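Local structure of lysyl oxidase (Pichia pastoris, 1W7C) at residues S139-S144 against R218-W223; Y322-K327 against Y333-Q338; F442-F447 against L492-D497. The protein probably oxidises primary amines, including peptidyl lysine side chains, to aldehydes as a copper- and topaquinone-dependent amine oxidase. All coordinates share one frame; numbering follows the deposited sequence. Where two conformers were deposited one is given.

Contact 1: residues S139-S144 against R218-W223; sequences SAAKSS and RDVSQW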
loop_
_atom_site.group_PDB
_atom_site.type_symbol
_atom_site.label_atom_id
_atom_site.label_comp_id
_atom_site.label_asym_id
_atom_site.label_seq_id
_atom_site.Cartn_x
_atom_site.Cartn_y
_atom_site.Cartn_z
ATOM N N SER A 139 -19.512 -15.146 -32.048
ATOM C CA SER A 139 -19.698 -13.682 -31.994
ATOM C C SER A 139 -20.353 -13.156 -33.266
ATOM O O SER A 139 -21.263 -12.328 -33.214
ATOM C CB SER A 139 -18.360 -12.989 -31.777
ATOM O OG SER A 139 -17.942 -13.265 -30.467
ATOM N N ALA A 140 -19.893 -13.648 -34.404
ATOM C CA ALA A 140 -20.427 -13.205 -35.688
ATOM C C ALA A 140 -21.884 -13.636 -35.864
ATOM O O ALA A 140 -22.706 -12.869 -36.345
ATOM C CB ALA A 140 -19.572 -13.731 -36.851
ATOM N N ALA A 141 -22.203 -14.852 -35.439
ATOM C CA ALA A 141 -23.574 -15.362 -35.510
ATOM C C ALA A 141 -24.512 -14.518 -34.638
ATOM O O ALA A 141 -25.626 -14.184 -35.040
ATOM C CB ALA A 141 -23.632 -16.807 -35.087
ATOM N N LYS A 142 -24.071 -14.197 -33.428
ATOM C CA LYS A 142 -24.864 -13.375 -32.539
ATOM C C LYS A 142 -25.086 -11.970 -33.067
ATOM O O LYS A 142 -26.193 -11.456 -33.019
ATOM C CB LYS A 142 -24.278 -13.356 -31.127
ATOM C CG LYS A 142 -24.346 -14.715 -30.416
ATOM C CD LYS A 142 -23.476 -14.796 -29.143
ATOM C CE LYS A 142 -24.073 -13.999 -28.002
ATOM N NZ LYS A 142 -23.183 -14.015 -26.814
ATOM N N SER A 143 -24.031 -11.358 -33.566
ATOM C CA SER A 143 -24.120 -10.032 -34.167
ATOM C C SER A 143 -25.107 -10.012 -35.332
ATOM O O SER A 143 -25.953 -9.116 -35.413
ATOM C CB SER A 143 -22.727 -9.591 -34.640
ATOM O OG SER A 143 -22.760 -8.316 -35.253
ATOM N N SER A 144 -25.042 -11.025 -36.189
ATOM C CA SER A 144 -25.940 -11.114 -37.342
ATOM C C SER A 144 -27.386 -11.300 -36.918
ATOM O O SER A 144 -28.297 -10.676 -37.463
ATOM C CB SER A 144 -25.518 -12.263 -38.256
ATOM O OG SER A 144 -26.258 -12.246 -39.467
ATOM N N ARG A 218 -27.184 -25.053 -32.876
ATOM C CA ARG A 218 -26.278 -24.622 -33.935
ATOM C C ARG A 218 -26.992 -24.060 -35.164
ATOM O O ARG A 218 -26.344 -23.577 -36.064
ATOM C CB ARG A 218 -25.410 -25.810 -34.368
ATOM C CG ARG A 218 -24.444 -26.268 -33.299
ATOM C CD ARG A 218 -23.386 -27.216 -33.814
ATOM N NE ARG A 218 -23.945 -28.479 -34.310
ATOM C CZ ARG A 218 -23.283 -29.335 -35.065
ATOM N NH1 ARG A 218 -22.040 -29.058 -35.452
ATOM N NH2 ARG A 218 -23.846 -30.481 -35.427
ATOM N N ASP A 219 -28.322 -24.158 -35.195
ATOM C CA ASP A 219 -29.130 -23.639 -36.300
ATOM C C ASP A 219 -29.713 -22.279 -35.931
ATOM O O ASP A 219 -30.703 -22.178 -35.182
ATOM C CB ASP A 219 -30.225 -24.649 -36.624
ATOM C CG ASP A 219 -31.110 -24.228 -37.755
ATOM O OD1 ASP A 219 -30.883 -23.157 -38.370
ATOM O OD2 ASP A 219 -32.072 -24.940 -38.097
ATOM N N VAL A 220 -29.080 -21.228 -36.424
ATOM C CA VAL A 220 -29.473 -19.871 -36.044
ATOM C C VAL A 220 -30.872 -19.491 -36.530
ATOM O O VAL A 220 -31.468 -18.570 -35.995
ATOM C CB VAL A 220 -28.455 -18.810 -36.516
ATOM C CG1 VAL A 220 -27.085 -19.089 -35.929
ATOM C CG2 VAL A 220 -28.388 -18.732 -38.039
ATOM N N SER A 221 -31.402 -20.194 -37.538
ATOM C CA SER A 221 -32.770 -19.943 -37.977
ATOM C C SER A 221 -33.782 -20.204 -36.866
ATOM O O SER A 221 -34.901 -19.717 -36.941
ATOM C CB SER A 221 -33.113 -20.777 -39.232
ATOM O OG SER A 221 -33.319 -22.137 -38.909
ATOM N N GLN A 222 -33.393 -20.958 -35.838
ATOM C CA GLN A 222 -34.293 -21.259 -34.720
ATOM C C GLN A 222 -34.114 -20.306 -33.549
ATOM O O GLN A 222 -34.912 -20.328 -32.611
ATOM C CB GLN A 222 -34.080 -22.699 -34.229
ATOM C CG GLN A 222 -34.265 -23.777 -35.309
ATOM C CD GLN A 222 -35.630 -23.736 -35.941
ATOM O OE1 GLN A 222 -36.633 -23.996 -35.272
ATOM N NE2 GLN A 222 -35.683 -23.404 -37.231
ATOM N N TRP A 223 -33.091 -19.458 -33.606
ATOM C CA TRP A 223 -32.868 -18.476 -32.548
ATOM C C TRP A 223 -33.993 -17.447 -32.587
ATOM O O TRP A 223 -34.516 -17.129 -33.659
ATOM C CB TRP A 223 -31.526 -17.791 -32.728
ATOM C CG TRP A 223 -30.342 -18.686 -32.511
ATOM C CD1 TRP A 223 -30.338 -20.048 -32.320
ATOM C CD2 TRP A 223 -28.971 -18.282 -32.480
ATOM N NE1 TRP A 223 -29.052 -20.497 -32.150
ATOM C CE2 TRP A 223 -28.195 -19.430 -32.220
ATOM C CE3 TRP A 223 -28.322 -17.052 -32.597
ATOM C CZ2 TRP A 223 -26.819 -19.383 -32.119
ATOM C CZ3 TRP A 223 -26.967 -17.010 -32.497
ATOM C CH2 TRP A 223 -26.230 -18.164 -32.246
#
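Trp-223 lays the six-membered end of its indole against helix 136-150, overlapping Ala-141 and Lys-142. The ring corner at CH2 meets Ala-141 CB at 4.1 Å. The next ring atom, Trp-223 CZ3, lies 4.0 Å from the backbone atom Ala-141 O. Lys-142 adds only the base of its chain: CG stands 4.1 Å from Trp-223 CZ3, and the two side chains cross at about a right angle. The lysine then bends at chi3 (73°) and leads away from the ring. Its NZ forms a salt bridge with Asp-189 and a hydrogen bond with Gln-178. Val-220 adds a third apolar group. Its CG1 sits over the rim of one indole face, 3.7 Å above the ring plane, and also reaches Ala-141 CB at 4.2 Å. Segment 218-223 brings Val-220 and Trp-223 together through a short 3-10 turn, in which Trp-223 N donates a hydrogen bond to Val-220 O. An Asx turn at Asp-219, with OD1 accepting from N and OG of Ser-221, helps set the bend of the segment. Trp-223 NE1 donates a hydrogen bond to Gly-217 O, one residue before the segment. With the polar ends of Lys-142 and Trp-223 engaged elsewhere, the helix and the loop between strands 209-214 and 224-230 meet by van der Waals fit, without the direction a polar bond would impose.

Contact 2: residues Y322-K327 against Y333-Q338; sequences YDITFK and YELSLQ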
loop_
_atom_site.group_PDB
_atom_site.type_symbol
_atom_site.label_atom_id
_atom_site.label_comp_id
_atom_site.label_asym_id
_atom_site.label_seq_id
_atom_site.Cartn_x
_atom_site.Cartn_y
_atom_site.Cartn_z
ATOM N N TYR A 322 8.881 -18.391 -13.574
ATOM C CA TYR A 322 9.270 -19.723 -13.151
ATOM C C TYR A 322 10.669 -19.695 -12.569
ATOM O O TYR A 322 11.550 -18.914 -12.986
ATOM C CB TYR A 322 9.184 -20.723 -14.324
ATOM C CG TYR A 322 7.783 -21.060 -14.705
ATOM C CD1 TYR A 322 7.106 -20.340 -15.684
ATOM C CD2 TYR A 322 7.109 -22.076 -14.075
ATOM C CE1 TYR A 322 5.751 -20.642 -15.986
ATOM C CE2 TYR A 322 5.811 -22.384 -14.379
ATOM C CZ TYR A 322 5.144 -21.679 -15.347
ATOM O OH TYR A 322 3.842 -22.036 -15.632
ATOM N N ASP A 323 10.881 -20.601 -11.608
ATOM C CA ASP A 323 12.222 -20.774 -11.011
ATOM C C ASP A 323 12.778 -19.484 -10.439
ATOM O O ASP A 323 13.888 -19.071 -10.749
ATOM C CB ASP A 323 13.193 -21.409 -12.027
ATOM C CG ASP A 323 14.385 -22.038 -11.371
ATOM O OD1 ASP A 323 15.467 -22.054 -12.016
ATOM O OD2 ASP A 323 14.294 -22.536 -10.225
ATOM N N ILE A 324 11.993 -18.826 -9.608
ATOM C CA ILE A 324 12.419 -17.589 -8.977
ATOM C C ILE A 324 13.393 -17.931 -7.868
ATOM O O ILE A 324 13.030 -18.610 -6.907
ATOM C CB ILE A 324 11.263 -16.756 -8.390
ATOM C CG1 ILE A 324 10.223 -16.451 -9.461
ATOM C CG2 ILE A 324 11.842 -15.452 -7.809
ATOM C CD1 ILE A 324 9.029 -15.672 -8.979
ATOM N N THR A 325 14.631 -17.499 -8.041
ATOM C CA THR A 325 15.690 -17.741 -7.079
ATOM C C THR A 325 16.218 -16.460 -6.464
ATOM O O THR A 325 16.227 -15.412 -7.110
ATOM C CB THR A 325 16.879 -18.483 -7.750
ATOM O OG1 THR A 325 17.530 -17.627 -8.692
ATOM C CG2 THR A 325 16.369 -19.765 -8.436
ATOM N N PHE A 326 16.676 -16.558 -5.227
ATOM C CA PHE A 326 17.347 -15.444 -4.555
ATOM C C PHE A 326 18.564 -16.020 -3.840
ATOM O O PHE A 326 18.462 -17.039 -3.141
ATOM C CB PHE A 326 16.412 -14.709 -3.589
ATOM C CG PHE A 326 17.071 -13.555 -2.903
ATOM C CD1 PHE A 326 17.357 -13.580 -1.555
ATOM C CD2 PHE A 326 17.418 -12.444 -3.629
ATOM C CE1 PHE A 326 18.006 -12.491 -0.939
ATOM C CE2 PHE A 326 18.050 -11.370 -3.021
ATOM C CZ PHE A 326 18.337 -11.392 -1.663
ATOM N N LYS A 327 19.718 -15.415 -4.073
ATOM C CA LYS A 327 20.999 -15.894 -3.535
ATOM C C LYS A 327 21.178 -17.391 -3.737
ATOM O O LYS A 327 21.593 -18.119 -2.828
ATOM C CB LYS A 327 21.180 -15.436 -2.081
ATOM C CG LYS A 327 21.340 -13.926 -1.987
ATOM C CD LYS A 327 21.711 -13.451 -0.589
ATOM C CE LYS A 327 22.069 -11.960 -0.613
ATOM N NZ LYS A 327 23.398 -11.747 -1.258
ATOM N N TYR A 333 8.579 -21.802 -7.334
ATOM C CA TYR A 333 8.637 -22.578 -8.557
ATOM C C TYR A 333 7.875 -21.894 -9.698
ATOM O O TYR A 333 8.388 -21.770 -10.804
ATOM C CB TYR A 333 8.149 -24.023 -8.342
ATOM C CG TYR A 333 8.065 -24.748 -9.693
ATOM C CD1 TYR A 333 9.213 -25.139 -10.351
ATOM C CD2 TYR A 333 6.839 -24.995 -10.309
ATOM C CE1 TYR A 333 9.150 -25.716 -11.614
ATOM C CE2 TYR A 333 6.754 -25.572 -11.553
ATOM C CZ TYR A 333 7.927 -25.934 -12.203
ATOM O OH TYR A 333 7.876 -26.472 -13.453
ATOM N N GLU A 334 6.652 -21.458 -9.382
ATOM C CA GLU A 334 5.751 -20.819 -10.338
ATOM C C GLU A 334 5.017 -19.693 -9.652
ATOM O O GLU A 334 4.465 -19.909 -8.571
ATOM C CB GLU A 334 4.721 -21.844 -10.841
ATOM C CG GLU A 334 3.688 -21.250 -11.797
ATOM C CD GLU A 334 2.647 -22.216 -12.327
ATOM O OE1 GLU A 334 1.779 -21.734 -13.082
ATOM O OE2 GLU A 334 2.685 -23.437 -11.998
ATOM N N LEU A 335 5.012 -18.534 -10.313
ATOM C CA LEU A 335 4.164 -17.413 -9.899
ATOM C C LEU A 335 3.370 -17.036 -11.138
ATOM O O LEU A 335 3.960 -16.598 -12.123
ATOM C CB LEU A 335 5.025 -16.237 -9.392
ATOM C CG LEU A 335 4.271 -14.931 -9.116
ATOM C CD1 LEU A 335 3.218 -15.123 -8.040
ATOM C CD2 LEU A 335 5.236 -13.858 -8.696
ATOM N N SER A 336 2.066 -17.153 -11.102
ATOM C CA SER A 336 1.310 -16.916 -12.331
ATOM C C SER A 336 -0.093 -16.396 -12.000
ATOM O O SER A 336 -0.884 -17.036 -11.311
ATOM C CB SER A 336 1.199 -18.196 -13.163
ATOM O OG SER A 336 0.689 -19.257 -12.382
ATOM N N LEU A 337 -0.400 -15.226 -12.539
ATOM C CA LEU A 337 -1.793 -14.776 -12.574
ATOM C C LEU A 337 -2.635 -15.841 -13.260
ATOM O O LEU A 337 -2.258 -16.351 -14.327
ATOM C CB LEU A 337 -1.869 -13.471 -13.357
ATOM C CG LEU A 337 -3.282 -12.913 -13.556
ATOM C CD1 LEU A 337 -3.884 -12.409 -12.260
ATOM C CD2 LEU A 337 -3.261 -11.848 -14.624
ATOM N N GLN A 338 -3.800 -16.114 -12.688
ATOM C CA GLN A 338 -4.672 -17.173 -13.158
ATOM C C GLN A 338 -5.957 -16.704 -13.810
ATOM O O GLN A 338 -6.444 -17.333 -14.739
ATOM C CB GLN A 338 -5.067 -18.062 -11.966
ATOM C CG GLN A 338 -3.894 -18.830 -11.458
ATOM C CD GLN A 338 -3.451 -19.894 -12.401
ATOM O OE1 GLN A 338 -4.264 -20.685 -12.879
ATOM N NE2 GLN A 338 -2.159 -19.909 -12.694
HETATM O O HOH W 1 1.402 -22.693 -15.821
#
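Tyr-322 lies alongside Glu-334, and the two side chains point the same way. They form an antiparallel non-hydrogen-bonded pair. Tyr-322 keeps CG beside its backbone N, anti to the carbonyl carbon. Glu-334 holds CG anti to its own N (chi1 177°) and stays extended beyond it. These torsions lay the phenol and the glutamate chain along each other. Glu-334 CG comes to 3.5 Å from Tyr-322 CE2, and the carboxylate is turned 31° from the ring plane. A water at the edge of the Tyr-322 ring lies 2.5 Å from Tyr-322 OH and donates to Glu-334 OE1. Ser-336 OG also donates to OE1, from above the carboxylate plane, while OE2 forms a salt bridge with Lys-495. An alanine in place of Glu-334 would probably leave Lys-495 without this charged mate and open a gap beside the phenol. Tyr-322 also turns its ring edge to the face of Tyr-333, a T-shaped pair with centroids 5.9 Å apart and planes at 75°. The backbones are tied where Asp-323 N donates to Tyr-333 O at 2.9 Å. Ile-324 CD1 touches Leu-335 CB at 4.1 Å. The contact belongs to the hairpin of strands 318-326 and 329-344. Strand 307-314 flanks the first strand, and 488-498 flanks the second. Helix 65-73 packs on Tyr-333, whose OH is hydrogen-bonded to Trp-21 NE1; the Trp-21 ring stacks on Tyr-322.

Contact 3: residues F442-F447 against L492-D497; sequences FLYKFF and LNYKVD. With CA (calcium ion), chain D.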
loop_
_atom_site.group_PDB
_atom_site.type_symbol
_atom_site.label_atom_id
_atom_site.label_comp_id
_atom_site.label_asym_id
_atom_site.label_seq_id
_atom_site.Cartn_x
_atom_site.Cartn_y
_atom_site.Cartn_z
ATOM N N PHE A 442 0.001 -4.456 -14.391
ATOM C CA PHE A 442 0.552 -5.511 -13.531
ATOM C C PHE A 442 2.011 -5.211 -13.264
ATOM O O PHE A 442 2.769 -4.936 -14.202
ATOM C CB PHE A 442 0.453 -6.874 -14.211
ATOM C CG PHE A 442 -0.966 -7.300 -14.551
ATOM C CD1 PHE A 442 -1.393 -7.207 -15.869
ATOM C CD2 PHE A 442 -1.845 -7.776 -13.604
ATOM C CE1 PHE A 442 -2.678 -7.589 -16.207
ATOM C CE2 PHE A 442 -3.103 -8.153 -13.950
ATOM C CZ PHE A 442 -3.524 -8.049 -15.251
ATOM N N LEU A 443 2.414 -5.258 -11.997
ATOM C CA LEU A 443 3.787 -4.967 -11.615
ATOM C C LEU A 443 4.283 -6.038 -10.641
ATOM O O LEU A 443 3.586 -6.428 -9.728
ATOM C CB LEU A 443 3.877 -3.572 -10.987
ATOM C CG LEU A 443 5.266 -3.088 -10.653
ATOM C CD1 LEU A 443 6.098 -2.861 -11.898
ATOM C CD2 LEU A 443 5.194 -1.817 -9.844
ATOM N N TYR A 444 5.529 -6.452 -10.851
ATOM C CA TYR A 444 6.266 -7.374 -10.013
ATOM C C TYR A 444 7.555 -6.623 -9.628
ATOM O O TYR A 444 8.346 -6.273 -10.499
ATOM C CB TYR A 444 6.544 -8.681 -10.772
ATOM C CG TYR A 444 5.303 -9.373 -11.194
ATOM C CD1 TYR A 444 4.621 -9.010 -12.340
ATOM C CD2 TYR A 444 4.755 -10.386 -10.414
ATOM C CE1 TYR A 444 3.390 -9.602 -12.683
ATOM C CE2 TYR A 444 3.550 -10.982 -10.758
ATOM C CZ TYR A 444 2.894 -10.629 -11.902
ATOM O OH TYR A 444 1.708 -11.275 -12.201
ATOM N N LYS A 445 7.745 -6.408 -8.315
ATOM C CA LYS A 445 8.792 -5.538 -7.796
ATOM C C LYS A 445 9.645 -6.329 -6.807
ATOM O O LYS A 445 9.132 -6.858 -5.808
ATOM C CB LYS A 445 8.108 -4.359 -7.107
ATOM C CG LYS A 445 9.116 -3.348 -6.546
ATOM C CD LYS A 445 8.430 -2.247 -5.717
ATOM C CE LYS A 445 7.600 -1.271 -6.583
ATOM N NZ LYS A 445 8.384 -0.473 -7.551
ATOM N N PHE A 446 10.922 -6.437 -7.106
ATOM C CA PHE A 446 11.878 -7.228 -6.356
ATOM C C PHE A 446 12.833 -6.320 -5.562
ATOM O O PHE A 446 13.306 -5.338 -6.108
ATOM C CB PHE A 446 12.733 -8.105 -7.300
ATOM C CG PHE A 446 11.918 -9.095 -8.143
ATOM C CD1 PHE A 446 11.246 -8.676 -9.286
ATOM C CD2 PHE A 446 11.875 -10.423 -7.816
ATOM C CE1 PHE A 446 10.544 -9.565 -10.070
ATOM C CE2 PHE A 446 11.149 -11.310 -8.583
ATOM C CZ PHE A 446 10.474 -10.888 -9.670
ATOM N N PHE A 447 13.056 -6.674 -4.299
ATOM C CA PHE A 447 13.847 -5.855 -3.365
ATOM C C PHE A 447 15.171 -6.522 -3.002
ATOM O O PHE A 447 15.327 -7.758 -3.105
ATOM C CB PHE A 447 13.047 -5.634 -2.098
ATOM C CG PHE A 447 11.790 -4.786 -2.273
ATOM C CD1 PHE A 447 11.787 -3.446 -1.916
ATOM C CD2 PHE A 447 10.619 -5.346 -2.780
ATOM C CE1 PHE A 447 10.625 -2.695 -2.026
ATOM C CE2 PHE A 447 9.474 -4.603 -2.889
ATOM C CZ PHE A 447 9.482 -3.262 -2.509
ATOM N N LEU A 492 -8.805 -10.928 -8.651
ATOM C CA LEU A 492 -7.689 -11.510 -9.427
ATOM C C LEU A 492 -7.121 -12.649 -8.577
ATOM O O LEU A 492 -6.902 -12.456 -7.387
ATOM C CB LEU A 492 -6.555 -10.493 -9.689
ATOM C CG LEU A 492 -6.834 -9.347 -10.613
ATOM C CD1 LEU A 492 -7.542 -8.231 -9.886
ATOM C CD2 LEU A 492 -5.532 -8.833 -11.241
ATOM N N ASN A 493 -6.833 -13.789 -9.197
ATOM C CA ASN A 493 -6.238 -14.950 -8.538
ATOM C C ASN A 493 -4.815 -15.129 -9.027
ATOM O O ASN A 493 -4.572 -15.139 -10.232
ATOM C CB ASN A 493 -7.036 -16.217 -8.848
ATOM C CG ASN A 493 -6.584 -17.398 -8.053
ATOM O OD1 ASN A 493 -6.073 -18.368 -8.620
ATOM N ND2 ASN A 493 -6.816 -17.374 -6.726
ATOM N N TYR A 494 -3.894 -15.308 -8.077
ATOM C CA TYR A 494 -2.512 -15.645 -8.380
ATOM C C TYR A 494 -2.153 -17.013 -7.799
ATOM O O TYR A 494 -2.375 -17.299 -6.637
ATOM C CB TYR A 494 -1.575 -14.611 -7.772
ATOM C CG TYR A 494 -1.658 -13.218 -8.384
ATOM C CD1 TYR A 494 -2.654 -12.343 -7.975
ATOM C CD2 TYR A 494 -0.760 -12.786 -9.330
ATOM C CE1 TYR A 494 -2.748 -11.075 -8.539
ATOM C CE2 TYR A 494 -0.834 -11.549 -9.877
ATOM C CZ TYR A 494 -1.833 -10.685 -9.468
ATOM O OH TYR A 494 -1.894 -9.408 -9.990
ATOM N N LYS A 495 -1.544 -17.847 -8.633
ATOM C CA LYS A 495 -0.951 -19.101 -8.186
ATOM C C LYS A 495 0.456 -18.795 -7.691
ATOM O O LYS A 495 1.306 -18.339 -8.474
ATOM C CB LYS A 495 -0.913 -20.105 -9.327
ATOM C CG LYS A 495 -0.468 -21.483 -8.920
ATOM C CD LYS A 495 -0.333 -22.370 -10.156
ATOM C CE LYS A 495 -0.004 -23.833 -9.810
ATOM N NZ LYS A 495 0.252 -24.593 -11.085
ATOM N N VAL A 496 0.696 -18.984 -6.398
ATOM C CA VAL A 496 1.960 -18.652 -5.772
ATOM C C VAL A 496 2.529 -19.952 -5.212
ATOM O O VAL A 496 2.249 -20.352 -4.068
ATOM C CB VAL A 496 1.764 -17.594 -4.639
ATOM C CG1 VAL A 496 3.091 -17.177 -4.052
ATOM C CG2 VAL A 496 1.010 -16.356 -5.130
ATOM N N ASP A 497 3.313 -20.637 -6.025
ATOM C CA ASP A 497 3.862 -21.925 -5.642
ATOM C C ASP A 497 5.221 -21.690 -4.991
ATOM O O ASP A 497 6.291 -21.953 -5.538
ATOM C CB ASP A 497 3.924 -22.859 -6.841
ATOM C CG ASP A 497 4.437 -24.211 -6.509
ATOM O OD1 ASP A 497 4.545 -24.553 -5.280
ATOM O OD2 ASP A 497 4.719 -25.008 -7.444
HETATM CA CA CA D . 5.208 -25.330 -3.245
HETATM O O HOH W 2 5.870 -26.077 -1.037
#
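Tyr-494 and Phe-442 bury the most surface here, and Tyr-444 joins them. Tyr-444 directs its hydroxyl at the edge of the Tyr-494 ring, in the ring plane. The closest approach is Tyr-444 OH to Tyr-494 CE2, 3.5 Å. Tyr-494 in turn sends its own hydroxyl to the edge of the Phe-442 ring, where Tyr-494 OH lies 4.0 Å from Phe-442 CD2. Phe-442 is met a second time along its rim: Leu-492 CD2 comes in the ring plane to 3.7 Å from Phe-442 CE2. Both Phe-442 contacts hold for one of its two conformers. The rings therefore engage by rims and hydroxyls, not by stacked faces. Tyr-444 has CG anti to the carbonyl carbon (chi1 -60°), which sends its ring from strand 440-446 toward strand 488-498. The side chains bridge strands whose axes approach to 12.6 Å at an angle of 35°. The two strands are not paired with each other. This is face-to-face packing of beta layers, as in the beta-sandwich enzyme domain of copper amine oxidases. Asp-497, at the far end of the second segment, takes no part in it. Its OD1 binds a calcium ion at 2.3 Å, together with Leu-498, Asp-499, Asp-643, Ile-644 and a water. Strand 440-446 runs between strands 418-433 and 452-458, and Val-454 of the latter also touches Tyr-494. Strand 488-498 runs between 329-344 and 642-654.

Contacts 2 and 3 are close neighbours, with centres about 9 Å apart, and share a sheet through adjacent strands 329-344 and 488-498. Gln-338 N and Asn-493 O, 2.8 Å apart, probably form a hydrogen bond between them, beside the salt bridge of Glu-334 OE2 with Lys-495 NZ at 2.8 Å. The side chain of Tyr-333 in contact 2 is about 6 Å from the same calcium ion that contact 3 holds. The side chain of Leu-492 is about 10 Å from the copper, and that of Phe-442 about 8 Å from the side chain of Asp-358, the predicted proton acceptor. Contact 1 stands apart, its centre about 44 Å from that of contact 2 and 40 Å from that of contact 3.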